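Local coordinates for conserved hypothetical protein (PDB 2FB6), which is of unknown function but folds into a compact single-chain alpha/beta domain built on a five-stranded parallel sheet flanked by helices, at residues Q61-I64 against L65-L68; Q78-C81 against E82-V86; T96-M100 against G101-T105; T105-K109 against N110-I114. All coordinates share one frame; numbering follows the deposited sequence. Where two conformers were deposited one is given.

Interaction 1: residues Q61-I64 against L65-L68; sequences QTEI and LEML
Ile64 overlaps Leu68 one helical turn further on: its CG2 methyl meets CD1 of Leu68 at 3.9 Å, the two side chains lying alongside each other and pointing the same way. With CG1 anti to the carbonyl carbon (chi1 -69°), the branches of Ile64 part company. CG2 goes to Leu68, while CD1, at the end of the longer branch, comes within 4.2 Å of CE of the selenomethionine Met67, whose chain passes at a slant. Helix 58-70 here presents its apolar flank to the sheet, Ile64 and Leu68 both resting on Ile74 of strand 73-77, while Met67 packs on Leu31 of helix 19-36. Regular alpha-helical bonds run beneath, such as Leu68 N to Ile64 O at 2.9 Å, nearly straight at 165°. On another flank two acids lie side by side, Glu63 OE1 4.1 Å from Glu66 OE1 with the carboxylate planes 49° apart; Glu66 has two conformers, and this pairing is therefore doubtful. The chemistry implies a contact carried by dispersion between the apolar side chains; in this conformer, and if both are charged, the two carboxylates would probably repel each other, with exposure of Glu66 to solvent easing the cost.

Interaction 2: residues Q78-C81 against E82-V86; sequences QDCC and ENFGV
Gln78 and Glu82 are brought together by different first torsions. Gln78 swings its CG opposite the backbone N (chi1 -179°) and then runs out extended, while Glu82 keeps CG beside its own N (chi1 -68°) and reaches back to the Gln78 amide. The bond that results, Gln78 NE2 to Glu82 OE2, is 2.9 Å long and fairly straight at 160°. It lies in the amide plane of the donor but meets OE2 from above the carboxylate plane, since the two side chains cross rather than run abreast. With an alanine in place of Gln78, Glu82 OE2 is likely to lose this donor and its carboxylate to turn more freely. The other oxygen, Glu82 OE1, takes a water at 3.2 Å that also donates to Asp79 OD1, a link that may ease any repulsion between the two acids. Further along, the ring of Phe84 lies with one face against Cys80 O, whose distance to CG of Phe84 is 3.2 Å, and Cys80 SG sits obliquely to the same ring, 5.0 Å from its centroid. A Schellman motif then ends the helix at Gly85, whose phi is positive: Val86 N bonds to Cys81 O at 2.8 Å, and Gly85 N makes a weak bond to Glu82 O. Around this short helix, Phe84 and Val86 lean on Val51 of helix 49-56, Cys81 touches Val97 of strand 96-98 and Ile90 of helix 87-92, and Lys52 makes a cation-pi contact with the Phe84 ring.

Interaction 3: residues T96-M100 against G101-T105; sequences TVRYM and GIPLT
Pro103 packs against both Arg98 and Met100 at a strand-to-helix turn of the alpha/beta fold, where strand 96-98 gives way to helix 101-109. This is the tight part. One face of the Arg98 guanidinium is set over Pro103 CG, which lies at its centre and 3.5 Å from CZ of Arg98. CG of Arg98 sits in the crowded position between the backbone N and the carbonyl carbon (chi1 70°), and the chain runs extended from CG to NE, bringing the guanidinium to Pro103. Were a leucine in place of Arg98, Glu75 would probably lose its salt-bridge partner, NH2, and Pro103 the guanidinium face set against it. The selenomethionine Met100 curls in at a slant, its CE 3.7 Å from Pro103 CB, and Met100 O receives Leu104 N at 3.0 Å, a bond within the first helical turn. The other side is looser and wetter. There a water accepts from Ile102 N at 3.0 Å and gives only a weak bond to Tyr99 O, while the side chain of Ile102 leads away from the strand. Gly101 O is gripped twice by Thr105, from opposite faces of its carbonyl plane: by the backbone N and by the hydroxyl, Thr105 OG1 lying just 2.7 Å from Gly101 O.

Interaction 4: residues T105-K109 against N110-I114; sequences TEYLK and NGEKI
A Schellman motif closes helix 101-109 at Gly111, binding the last turn to the chain that leaves it. Glu112 N bonds to Tyr107 O at 3.1 Å, and Gly111 N reaches Leu108 O at 3.0 Å. The positive phi of Gly111 (74°) makes this reversal possible. One residue earlier, Asn110 N bonds to Glu106 O, and the Asn110 amide folds back over that carbonyl. Two waters join the side chains of these residues: one accepts from Asn110 ND2 at 2.9 Å, the other donates to Asn110 OD1 at 2.7 Å, and both donate to Glu106 OE1, though Glu106 has a second conformer, which leaves these bridges doubtful. The motif serves a helix-to-strand connection, delivering the chain into edge strand 113-116 of the parallel sheet. Beyond the cap, Glu112 lies alongside Tyr107, pointing the same way. A bend at chi2 (-139°) sets OE2 of Glu112 3.2 Å from CD1 of Tyr107, with carboxylate and ring planes 62° apart. That carboxylate is held from outside, OE2 by a salt bridge to Lys9 and OE1 by Thr11, while Tyr107 OH bonds to Glu75. On the apolar side Ile114 sends CD1 back to the helix, 4.2 Å from Tyr107 CB. The same methyl meets CD2 of Leu108 at 3.7 Å, the two side chains crossing at about a right angle.

How the interactions relate
Interactions 3 and 4 follow directly along helix 101-109, sharing Thr105, with centres about 12 Å apart; together they frame the helix between its entry from strand 96-98 and its exit to strand 113-116. Across their junction Met100 CE packs 4.0 Å from Tyr107 CE2, and Glu75 takes both Arg98 and the Tyr107 hydroxyl. Interaction 2 touches interaction 3 where strands meet helices: Gln78 N lies 2.9 Å from Arg98 O, a probable hydrogen bond, and Tyr99 packs beside Asp79 and Glu82. Interaction 1 stands apart, its centre about 21 Å from that of interaction 3 and about 25 Å from that of interaction 4, both on the opposite side of the chain's centre.

Interaction 1: residues Q61-I64 against L65-L68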
# COMPACT_ATOMS: atom_id res chain seq x y z
N GLN A 61 3.63 6.26 10.01
CA GLN A 61 4.76 5.30 9.92
C GLN A 61 4.59 4.11 10.86
O GLN A 61 4.92 2.99 10.50
CB GLN A 61 6.09 6.02 10.14
CG GLN A 61 6.33 7.04 9.05
CD GLN A 61 7.58 7.84 9.26
OE1 GLN A 61 8.29 7.68 10.25
NE2 GLN A 61 7.84 8.73 8.32
N THR A 62 4.11 4.35 12.07
CA THR A 62 3.84 3.25 12.99
C THR A 62 2.87 2.24 12.39
O THR A 62 3.11 1.04 12.51
CB THR A 62 3.34 3.81 14.34
OG1 THR A 62 4.32 4.73 14.81
CG2 THR A 62 3.13 2.70 15.39
N GLU A 63 1.81 2.72 11.74
CA GLU A 63 0.87 1.81 11.06
C GLU A 63 1.55 1.05 9.93
O GLU A 63 1.31 -0.14 9.76
CB GLU A 63 -0.33 2.55 10.47
CG GLU A 63 -1.34 3.05 11.45
CD GLU A 63 -1.96 1.97 12.31
OE1 GLU A 63 -2.31 0.88 11.80
OE2 GLU A 63 -2.12 2.22 13.51
N ILE A 64 2.38 1.74 9.15
CA ILE A 64 3.11 1.12 8.05
C ILE A 64 3.91 -0.07 8.56
O ILE A 64 3.90 -1.15 7.97
CB ILE A 64 4.08 2.13 7.38
CG1 ILE A 64 3.30 3.22 6.61
CG2 ILE A 64 5.13 1.43 6.47
CD1 ILE A 64 2.53 2.72 5.38
N LEU A 65 4.63 0.15 9.67
CA LEU A 65 5.46 -0.90 10.24
C LEU A 65 4.64 -2.10 10.71
O LEU A 65 5.04 -3.25 10.48
CB LEU A 65 6.35 -0.34 11.36
CG LEU A 65 7.30 0.78 10.91
CD1 LEU A 65 8.05 1.35 12.12
CD2 LEU A 65 8.27 0.34 9.81
N GLU A 66 3.49 -1.84 11.34
CA GLU A 66 2.62 -2.93 11.77
C GLU A 66 2.09 -3.69 10.57
O GLU A 66 2.02 -4.93 10.60
CB GLU A 66 1.46 -2.45 12.65
CG GLU A 66 0.68 -3.60 13.33
CD GLU A 66 -0.55 -3.15 14.10
OE1 GLU A 66 -0.71 -1.93 14.31
OE2 GLU A 66 -1.37 -4.02 14.49
N MSE A 67 1.71 -2.97 9.52
CA MSE A 67 1.20 -3.65 8.33
C MSE A 67 2.29 -4.52 7.72
O MSE A 67 2.03 -5.68 7.38
CB MSE A 67 0.63 -2.64 7.33
CG MSE A 67 -0.72 -2.11 7.79
SE MSE A 67 -1.63 -1.05 6.46
CE MSE A 67 -0.59 0.22 6.66
N LEU A 68 3.50 -3.99 7.59
CA LEU A 68 4.59 -4.80 7.03
C LEU A 68 4.88 -6.04 7.87
O LEU A 68 5.12 -7.11 7.31
CB LEU A 68 5.86 -3.98 6.82
CG LEU A 68 5.79 -2.94 5.69
CD1 LEU A 68 6.94 -1.93 5.76
CD2 LEU A 68 5.78 -3.60 4.31

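Interaction 2: residues Q78-C81 against E82-V86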
# COMPACT_ATOMS: atom_id res chain seq x y z
N GLN A 78 7.96 5.23 -7.46
CA GLN A 78 9.30 5.80 -7.44
C GLN A 78 9.33 7.22 -8.00
O GLN A 78 10.12 8.05 -7.52
CB GLN A 78 10.29 4.89 -8.18
CG GLN A 78 11.72 5.42 -8.18
CD GLN A 78 12.74 4.35 -8.56
OE1 GLN A 78 12.47 3.15 -8.46
NE2 GLN A 78 13.91 4.78 -9.01
N ASP A 79 8.51 7.50 -9.02
CA ASP A 79 8.42 8.88 -9.52
C ASP A 79 7.96 9.82 -8.41
O ASP A 79 8.55 10.88 -8.20
CB ASP A 79 7.46 8.96 -10.70
CG ASP A 79 8.04 8.39 -11.96
OD1 ASP A 79 8.90 9.08 -12.58
OD2 ASP A 79 7.64 7.27 -12.38
N CYS A 80 6.90 9.44 -7.69
CA CYS A 80 6.45 10.26 -6.55
C CYS A 80 7.52 10.43 -5.50
O CYS A 80 7.74 11.55 -5.02
CB CYS A 80 5.23 9.64 -5.87
SG CYS A 80 3.72 9.95 -6.75
N CYS A 81 8.16 9.33 -5.10
CA CYS A 81 9.21 9.40 -4.10
C CYS A 81 10.33 10.34 -4.54
O CYS A 81 10.85 11.13 -3.73
CB CYS A 81 9.77 8.02 -3.80
SG CYS A 81 8.55 6.95 -2.97
N GLU A 82 10.69 10.26 -5.81
CA GLU A 82 11.77 11.12 -6.32
C GLU A 82 11.31 12.56 -6.45
O GLU A 82 12.06 13.48 -6.12
CB GLU A 82 12.35 10.56 -7.63
CG GLU A 82 13.08 9.26 -7.38
CD GLU A 82 13.72 8.68 -8.63
OE1 GLU A 82 13.55 9.28 -9.70
OE2 GLU A 82 14.37 7.63 -8.54
N ASN A 83 10.08 12.77 -6.91
CA ASN A 83 9.58 14.14 -7.05
C ASN A 83 9.37 14.86 -5.72
O ASN A 83 9.58 16.08 -5.62
CB ASN A 83 8.32 14.18 -7.89
CG ASN A 83 8.61 13.90 -9.34
OD1 ASN A 83 9.72 14.18 -9.82
ND2 ASN A 83 7.64 13.34 -10.04
N PHE A 84 8.97 14.10 -4.71
CA PHE A 84 8.77 14.65 -3.37
C PHE A 84 10.06 14.62 -2.54
O PHE A 84 10.09 15.16 -1.43
CB PHE A 84 7.65 13.90 -2.64
CG PHE A 84 6.31 13.91 -3.36
CD1 PHE A 84 6.03 14.84 -4.36
CD2 PHE A 84 5.33 12.98 -3.02
CE1 PHE A 84 4.78 14.83 -5.03
CE2 PHE A 84 4.08 12.96 -3.66
CZ PHE A 84 3.80 13.89 -4.67
N GLY A 85 11.11 13.96 -3.04
CA GLY A 85 12.41 13.88 -2.36
C GLY A 85 12.44 13.01 -1.11
O GLY A 85 13.14 13.33 -0.12
N VAL A 86 11.70 11.90 -1.14
CA VAL A 86 11.54 11.06 0.04
C VAL A 86 11.86 9.58 -0.17
O VAL A 86 11.53 8.74 0.67
CB VAL A 86 10.11 11.19 0.63
CG1 VAL A 86 9.85 12.61 1.07
CG2 VAL A 86 9.04 10.73 -0.38
O HOH W 1 11.30 10.16 -11.76

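Interaction 3: residues T96-M100 against G101-T105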
# COMPACT_ATOMS: atom_id res chain seq x y z
N THR A 96 8.73 -1.03 -0.65
CA THR A 96 9.38 -1.23 -1.95
C THR A 96 9.16 -0.01 -2.81
O THR A 96 8.03 0.38 -3.06
CB THR A 96 8.84 -2.49 -2.68
OG1 THR A 96 9.13 -3.64 -1.90
CG2 THR A 96 9.47 -2.63 -4.09
N VAL A 97 10.24 0.60 -3.27
CA VAL A 97 10.10 1.75 -4.15
C VAL A 97 10.46 1.30 -5.56
O VAL A 97 11.56 0.78 -5.79
CB VAL A 97 11.02 2.91 -3.69
CG1 VAL A 97 11.04 4.05 -4.69
CG2 VAL A 97 10.60 3.41 -2.32
N ARG A 98 9.52 1.46 -6.49
CA ARG A 98 9.77 1.08 -7.87
C ARG A 98 8.87 1.87 -8.81
O ARG A 98 7.88 2.47 -8.39
CB ARG A 98 9.58 -0.42 -8.06
CG ARG A 98 8.18 -0.91 -7.95
CD ARG A 98 8.17 -2.35 -8.44
NE ARG A 98 6.90 -2.98 -8.17
CZ ARG A 98 6.48 -4.11 -8.73
NH1 ARG A 98 7.21 -4.74 -9.65
NH2 ARG A 98 5.30 -4.59 -8.40
N TYR A 99 9.22 1.86 -10.10
CA TYR A 99 8.38 2.54 -11.09
C TYR A 99 7.07 1.77 -11.22
O TYR A 99 7.09 0.56 -11.44
CB TYR A 99 9.13 2.71 -12.41
CG TYR A 99 10.28 3.68 -12.27
CD1 TYR A 99 10.06 4.99 -11.84
CD2 TYR A 99 11.59 3.28 -12.54
CE1 TYR A 99 11.13 5.89 -11.68
CE2 TYR A 99 12.66 4.19 -12.40
CZ TYR A 99 12.40 5.49 -11.97
OH TYR A 99 13.42 6.40 -11.81
N MSE A 100 5.94 2.46 -11.02
CA MSE A 100 4.66 1.79 -10.77
C MSE A 100 3.73 1.69 -11.97
O MSE A 100 2.66 1.09 -11.85
CB MSE A 100 3.93 2.48 -9.60
CG MSE A 100 4.37 2.03 -8.24
SE MSE A 100 4.08 0.12 -7.97
CE MSE A 100 2.24 -0.10 -8.44
N GLY A 101 4.12 2.25 -13.11
CA GLY A 101 3.23 2.27 -14.27
C GLY A 101 2.88 0.90 -14.80
O GLY A 101 1.70 0.56 -15.02
N ILE A 102 3.92 0.08 -15.00
CA ILE A 102 3.70 -1.28 -15.48
C ILE A 102 2.96 -2.13 -14.45
O ILE A 102 1.98 -2.78 -14.79
CB ILE A 102 5.04 -1.94 -15.94
CG1 ILE A 102 5.58 -1.22 -17.17
CG2 ILE A 102 4.86 -3.45 -16.21
CD1 ILE A 102 4.63 -1.19 -18.32
N PRO A 103 3.44 -2.16 -13.19
CA PRO A 103 2.69 -2.93 -12.19
C PRO A 103 1.20 -2.57 -12.10
O PRO A 103 0.36 -3.48 -12.10
CB PRO A 103 3.44 -2.63 -10.89
CG PRO A 103 4.85 -2.39 -11.33
CD PRO A 103 4.71 -1.65 -12.63
N LEU A 104 0.86 -1.29 -12.01
CA LEU A 104 -0.56 -0.94 -11.90
C LEU A 104 -1.33 -1.41 -13.12
O LEU A 104 -2.44 -1.93 -13.00
CB LEU A 104 -0.76 0.55 -11.67
CG LEU A 104 -2.23 0.98 -11.55
CD1 LEU A 104 -3.03 0.23 -10.46
CD2 LEU A 104 -2.31 2.48 -11.31
N THR A 105 -0.75 -1.20 -14.30
CA THR A 105 -1.38 -1.65 -15.53
C THR A 105 -1.63 -3.15 -15.45
O THR A 105 -2.75 -3.61 -15.74
CB THR A 105 -0.53 -1.28 -16.77
OG1 THR A 105 -0.28 0.13 -16.77
CG2 THR A 105 -1.25 -1.67 -18.06
O HOH W 2 6.78 0.52 -14.42

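Interaction 4: residues T105-K109 against N110-I114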
# COMPACT_ATOMS: atom_id res chain seq x y z
N THR A 105 -0.75 -1.20 -14.30
CA THR A 105 -1.38 -1.65 -15.53
C THR A 105 -1.63 -3.15 -15.45
O THR A 105 -2.75 -3.61 -15.74
CB THR A 105 -0.53 -1.28 -16.77
OG1 THR A 105 -0.28 0.13 -16.77
CG2 THR A 105 -1.25 -1.67 -18.06
N GLU A 106 -0.63 -3.91 -15.03
CA GLU A 106 -0.79 -5.36 -14.94
C GLU A 106 -1.88 -5.75 -13.94
O GLU A 106 -2.70 -6.63 -14.22
CB GLU A 106 0.53 -6.03 -14.59
CG GLU A 106 1.54 -5.95 -15.73
CD GLU A 106 1.17 -6.86 -16.89
OE1 GLU A 106 1.03 -8.09 -16.66
OE2 GLU A 106 1.01 -6.35 -18.02
N TYR A 107 -1.91 -5.08 -12.79
CA TYR A 107 -2.93 -5.39 -11.78
C TYR A 107 -4.32 -5.18 -12.37
O TYR A 107 -5.22 -6.00 -12.18
CB TYR A 107 -2.78 -4.53 -10.52
CG TYR A 107 -1.43 -4.61 -9.82
CD1 TYR A 107 -0.66 -5.78 -9.84
CD2 TYR A 107 -0.96 -3.52 -9.09
CE1 TYR A 107 0.58 -5.85 -9.18
CE2 TYR A 107 0.26 -3.59 -8.43
CZ TYR A 107 1.02 -4.75 -8.47
OH TYR A 107 2.23 -4.82 -7.80
N LEU A 108 -4.50 -4.08 -13.08
CA LEU A 108 -5.80 -3.79 -13.68
C LEU A 108 -6.14 -4.79 -14.78
O LEU A 108 -7.26 -5.30 -14.83
CB LEU A 108 -5.79 -2.36 -14.24
CG LEU A 108 -5.88 -1.27 -13.18
CD1 LEU A 108 -5.34 0.07 -13.70
CD2 LEU A 108 -7.33 -1.11 -12.66
N LYS A 109 -5.17 -5.09 -15.64
CA LYS A 109 -5.37 -6.03 -16.77
C LYS A 109 -5.71 -7.43 -16.28
O LYS A 109 -6.46 -8.15 -16.95
CB LYS A 109 -4.13 -6.10 -17.65
CG LYS A 109 -3.74 -4.76 -18.25
CD LYS A 109 -4.12 -4.67 -19.68
CE LYS A 109 -3.66 -3.36 -20.30
NZ LYS A 109 -4.22 -3.20 -21.66
N ASN A 110 -5.15 -7.80 -15.13
CA ASN A 110 -5.38 -9.12 -14.54
C ASN A 110 -6.73 -9.24 -13.83
O ASN A 110 -7.07 -10.32 -13.34
CB ASN A 110 -4.25 -9.49 -13.58
CG ASN A 110 -2.92 -9.65 -14.27
OD1 ASN A 110 -2.87 -9.86 -15.49
ND2 ASN A 110 -1.85 -9.56 -13.51
N GLY A 111 -7.48 -8.15 -13.78
CA GLY A 111 -8.79 -8.14 -13.15
C GLY A 111 -8.70 -8.18 -11.63
O GLY A 111 -9.59 -8.71 -10.95
N GLU A 112 -7.65 -7.58 -11.08
CA GLU A 112 -7.50 -7.54 -9.63
C GLU A 112 -8.64 -6.83 -8.94
O GLU A 112 -9.31 -5.97 -9.53
CB GLU A 112 -6.20 -6.87 -9.22
CG GLU A 112 -5.02 -7.78 -9.38
CD GLU A 112 -4.05 -7.67 -8.24
OE1 GLU A 112 -4.49 -7.48 -7.08
OE2 GLU A 112 -2.84 -7.78 -8.51
N LYS A 113 -8.86 -7.21 -7.69
CA LYS A 113 -9.78 -6.46 -6.85
C LYS A 113 -8.97 -5.33 -6.24
O LYS A 113 -8.02 -5.56 -5.49
CB LYS A 113 -10.40 -7.37 -5.80
CG LYS A 113 -11.18 -8.49 -6.45
CD LYS A 113 -11.70 -9.49 -5.47
CE LYS A 113 -12.28 -10.66 -6.24
NZ LYS A 113 -11.20 -11.50 -6.84
N ILE A 114 -9.34 -4.10 -6.62
CA ILE A 114 -8.60 -2.89 -6.25
C ILE A 114 -9.54 -1.88 -5.61
O ILE A 114 -10.49 -1.42 -6.25
CB ILE A 114 -7.91 -2.21 -7.48
CG1 ILE A 114 -6.89 -3.15 -8.13
CG2 ILE A 114 -7.27 -0.86 -7.09
CD1 ILE A 114 -6.35 -2.66 -9.49
O HOH W 3 0.91 -9.82 -14.40
O HOH W 4 -1.32 -8.76 -17.43